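Local atomic coordinates of heterodimeric restriction endonuclease R.BspD6I small subunit (PDB entry 2P14), a protein that serves as the small, catalytic subunit of a heterodimeric type IIS restriction endonuclease, probably cutting DNA in partnership with a site-specific nickase subunit. Residues E80-V91 / S112-I121. Numbering follows the deposited sequence. Where two conformers were deposited one is given.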
# COMPACT_ATOMS: atom_id res chain seq x y z
N GLU A 80 4.03 15.28 9.68
CA GLU A 80 5.18 14.64 10.34
C GLU A 80 4.81 13.46 11.22
O GLU A 80 5.65 12.58 11.42
CB GLU A 80 6.03 15.66 11.12
CG GLU A 80 7.34 16.08 10.42
CD GLU A 80 8.59 15.52 11.11
OE1 GLU A 80 8.78 15.79 12.32
OE2 GLU A 80 9.38 14.81 10.44
N LYS A 81 3.58 13.41 11.73
CA LYS A 81 3.11 12.24 12.48
C LYS A 81 3.10 10.98 11.60
O LYS A 81 3.17 9.86 12.12
CB LYS A 81 1.74 12.47 13.11
CG LYS A 81 1.76 13.45 14.28
CD LYS A 81 0.39 14.10 14.43
CE LYS A 81 -0.54 13.29 15.28
NZ LYS A 81 -0.27 13.52 16.73
N GLN A 82 3.00 11.15 10.29
CA GLN A 82 3.08 9.98 9.42
C GLN A 82 4.46 9.31 9.53
O GLN A 82 4.57 8.09 9.65
CB GLN A 82 2.76 10.38 7.98
CG GLN A 82 2.69 9.23 7.01
CD GLN A 82 2.36 9.75 5.65
OE1 GLN A 82 3.24 10.08 4.87
NE2 GLN A 82 1.08 9.79 5.34
N LEU A 83 5.52 10.13 9.50
CA LEU A 83 6.85 9.63 9.78
C LEU A 83 6.98 9.02 11.17
O LEU A 83 7.42 7.87 11.32
CB LEU A 83 7.92 10.71 9.56
CG LEU A 83 9.32 10.25 9.99
CD1 LEU A 83 9.84 9.12 9.14
CD2 LEU A 83 10.27 11.44 9.94
N ASP A 84 6.57 9.78 12.19
CA ASP A 84 6.73 9.34 13.57
C ASP A 84 5.99 8.05 13.85
O ASP A 84 6.50 7.18 14.58
CB ASP A 84 6.21 10.40 14.55
CG ASP A 84 6.95 11.73 14.45
OD1 ASP A 84 8.01 11.82 13.78
OD2 ASP A 84 6.44 12.70 15.08
N TYR A 85 4.78 7.90 13.30
CA TYR A 85 3.92 6.75 13.60
C TYR A 85 4.14 5.53 12.69
O TYR A 85 3.93 4.37 13.12
CB TYR A 85 2.42 7.14 13.65
CG TYR A 85 2.04 8.24 14.66
CD1 TYR A 85 2.97 8.71 15.59
CD2 TYR A 85 0.76 8.78 14.69
CE1 TYR A 85 2.65 9.72 16.49
CE2 TYR A 85 0.42 9.77 15.60
CZ TYR A 85 1.38 10.24 16.49
OH TYR A 85 1.09 11.22 17.43
N GLU A 86 4.57 5.77 11.45
CA GLU A 86 4.61 4.67 10.47
C GLU A 86 5.99 4.36 9.92
O GLU A 86 6.20 3.28 9.40
CB GLU A 86 3.70 4.97 9.26
CG GLU A 86 2.25 5.40 9.58
CD GLU A 86 1.36 4.32 10.17
OE1 GLU A 86 1.74 3.14 10.13
OE2 GLU A 86 0.25 4.65 10.65
N GLY A 87 6.90 5.34 9.95
CA GLY A 87 8.18 5.16 9.24
C GLY A 87 8.93 3.90 9.64
O GLY A 87 9.36 3.10 8.79
N ASP A 88 9.10 3.71 10.94
CA ASP A 88 9.88 2.56 11.43
C ASP A 88 9.20 1.22 11.20
O ASP A 88 9.82 0.26 10.74
CB ASP A 88 10.20 2.71 12.92
CG ASP A 88 11.34 3.71 13.18
OD1 ASP A 88 11.96 4.22 12.21
OD2 ASP A 88 11.60 3.99 14.37
N SER A 89 7.90 1.15 11.49
CA SER A 89 7.19 -0.11 11.31
C SER A 89 7.07 -0.50 9.83
O SER A 89 7.18 -1.68 9.51
CB SER A 89 5.84 -0.07 12.02
OG SER A 89 5.04 0.92 11.45
N VAL A 90 6.87 0.48 8.93
CA VAL A 90 6.84 0.17 7.49
C VAL A 90 8.15 -0.48 7.07
O VAL A 90 8.17 -1.51 6.39
CB VAL A 90 6.54 1.43 6.64
CG1 VAL A 90 6.89 1.21 5.15
CG2 VAL A 90 5.06 1.81 6.78
N VAL A 91 9.26 0.13 7.47
CA VAL A 91 10.55 -0.40 7.03
C VAL A 91 10.84 -1.74 7.70
O VAL A 91 11.32 -2.69 7.05
CB VAL A 91 11.67 0.64 7.25
CG1 VAL A 91 13.06 -0.01 7.03
CG2 VAL A 91 11.45 1.83 6.29
N SER A 112 -2.40 11.54 2.13
CA SER A 112 -1.39 12.40 1.54
C SER A 112 -0.06 11.89 2.05
O SER A 112 0.02 11.36 3.15
CB SER A 112 -1.61 13.85 1.94
OG SER A 112 -1.66 13.96 3.34
N ILE A 113 0.98 12.03 1.22
CA ILE A 113 2.30 11.48 1.57
C ILE A 113 3.18 12.60 2.08
O ILE A 113 3.42 13.59 1.37
CB ILE A 113 2.97 10.78 0.34
CG1 ILE A 113 2.03 9.72 -0.25
CG2 ILE A 113 4.34 10.18 0.77
CD1 ILE A 113 1.58 8.66 0.77
N ASP A 114 3.66 12.45 3.32
CA ASP A 114 4.49 13.48 3.94
C ASP A 114 5.92 13.37 3.39
O ASP A 114 6.45 12.28 3.22
CB ASP A 114 4.45 13.31 5.45
CG ASP A 114 5.44 14.19 6.16
OD1 ASP A 114 5.15 15.39 6.26
OD2 ASP A 114 6.48 13.67 6.61
N LEU A 115 6.55 14.52 3.14
CA LEU A 115 7.89 14.53 2.56
C LEU A 115 8.94 13.89 3.49
O LEU A 115 9.80 13.16 3.03
CB LEU A 115 8.27 15.95 2.18
CG LEU A 115 9.22 16.16 1.03
CD1 LEU A 115 8.72 15.56 -0.29
CD2 LEU A 115 9.39 17.68 0.92
N SER A 116 8.86 14.12 4.81
CA SER A 116 9.81 13.49 5.72
C SER A 116 9.64 11.97 5.74
O SER A 116 10.61 11.25 5.80
CB SER A 116 9.68 14.04 7.14
OG SER A 116 9.91 15.43 7.13
N PHE A 117 8.40 11.50 5.67
CA PHE A 117 8.13 10.07 5.53
C PHE A 117 8.74 9.53 4.21
O PHE A 117 9.38 8.49 4.21
CB PHE A 117 6.63 9.81 5.55
CG PHE A 117 6.24 8.36 5.34
CD1 PHE A 117 6.36 7.42 6.37
CD2 PHE A 117 5.77 7.94 4.10
CE1 PHE A 117 6.00 6.09 6.16
CE2 PHE A 117 5.41 6.63 3.88
CZ PHE A 117 5.51 5.70 4.92
N ALA A 118 8.53 10.25 3.11
CA ALA A 118 9.08 9.83 1.81
C ALA A 118 10.61 9.77 1.83
O ALA A 118 11.20 8.85 1.26
CB ALA A 118 8.62 10.75 0.70
N ARG A 119 11.22 10.74 2.50
CA ARG A 119 12.68 10.70 2.69
C ARG A 119 13.13 9.46 3.46
O ARG A 119 14.15 8.83 3.10
CB ARG A 119 13.18 12.01 3.34
CG ARG A 119 13.08 13.21 2.38
CD ARG A 119 13.61 14.44 3.09
NE ARG A 119 13.24 15.66 2.40
CZ ARG A 119 12.42 16.57 2.90
NH1 ARG A 119 11.88 16.39 4.11
NH2 ARG A 119 12.14 17.66 2.20
N HIS A 120 12.38 9.11 4.50
CA HIS A 120 12.66 7.92 5.29
C HIS A 120 12.57 6.63 4.49
O HIS A 120 13.48 5.80 4.52
CB HIS A 120 11.68 7.84 6.48
CG HIS A 120 12.05 6.80 7.49
ND1 HIS A 120 13.09 6.99 8.38
CD2 HIS A 120 11.52 5.58 7.76
CE1 HIS A 120 13.19 5.92 9.15
NE2 HIS A 120 12.26 5.05 8.79
N ILE A 121 11.43 6.43 3.80
CA ILE A 121 11.21 5.15 3.10
C ILE A 121 11.99 5.06 1.80
O ILE A 121 12.05 3.99 1.20
CB ILE A 121 9.72 4.86 2.82
CG1 ILE A 121 9.14 5.98 1.92
CG2 ILE A 121 8.98 4.70 4.16
CD1 ILE A 121 7.85 5.61 1.17
O HOH W 1 13.21 2.96 10.43
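Phe117 carries Gln82 CG 4.0 Å above one ring face and its own helix neighbour Ile121 CG2 over the opposite one, both offset toward the rim, while Gly87, Leu83 and Val90 line the edge. The ring is a knob among Gln82, Leu83, Gly87 and Val90. One turn on, His120 fills the hole made by Leu83, Gly87, Asp88 and Val91: Gly87 O meets the imidazole edge 3.4 Å from CD2, and Leu83 CD1 presses on His120 CB at 3.5 Å. A water in the imidazole plane links His120 NE2 to Asp88 OD1. With CG anti to the backbone N (chi1 -175°) and the chain extended beyond it, Gln82 turns its amide plane 70° from the Phe117 ring. OE1 accepts from Asp114 N at 2.9 Å, nearly straight at 173°, and NE2 donates to Ser112 O and also to Thr77 O. A leucine at Gln82 would probably leave Asp114 N and Ser112 O without these partners and let the loop shift. Asp114 in turn N-caps the helix, OD2 accepting from Phe117 N at 3.0 Å. Bonded through both oxygen and nitrogen, the buried amide cannot readily flip, and it ties two crossover helices of the PD-(D/E)XK-type sheet together at the N-cap.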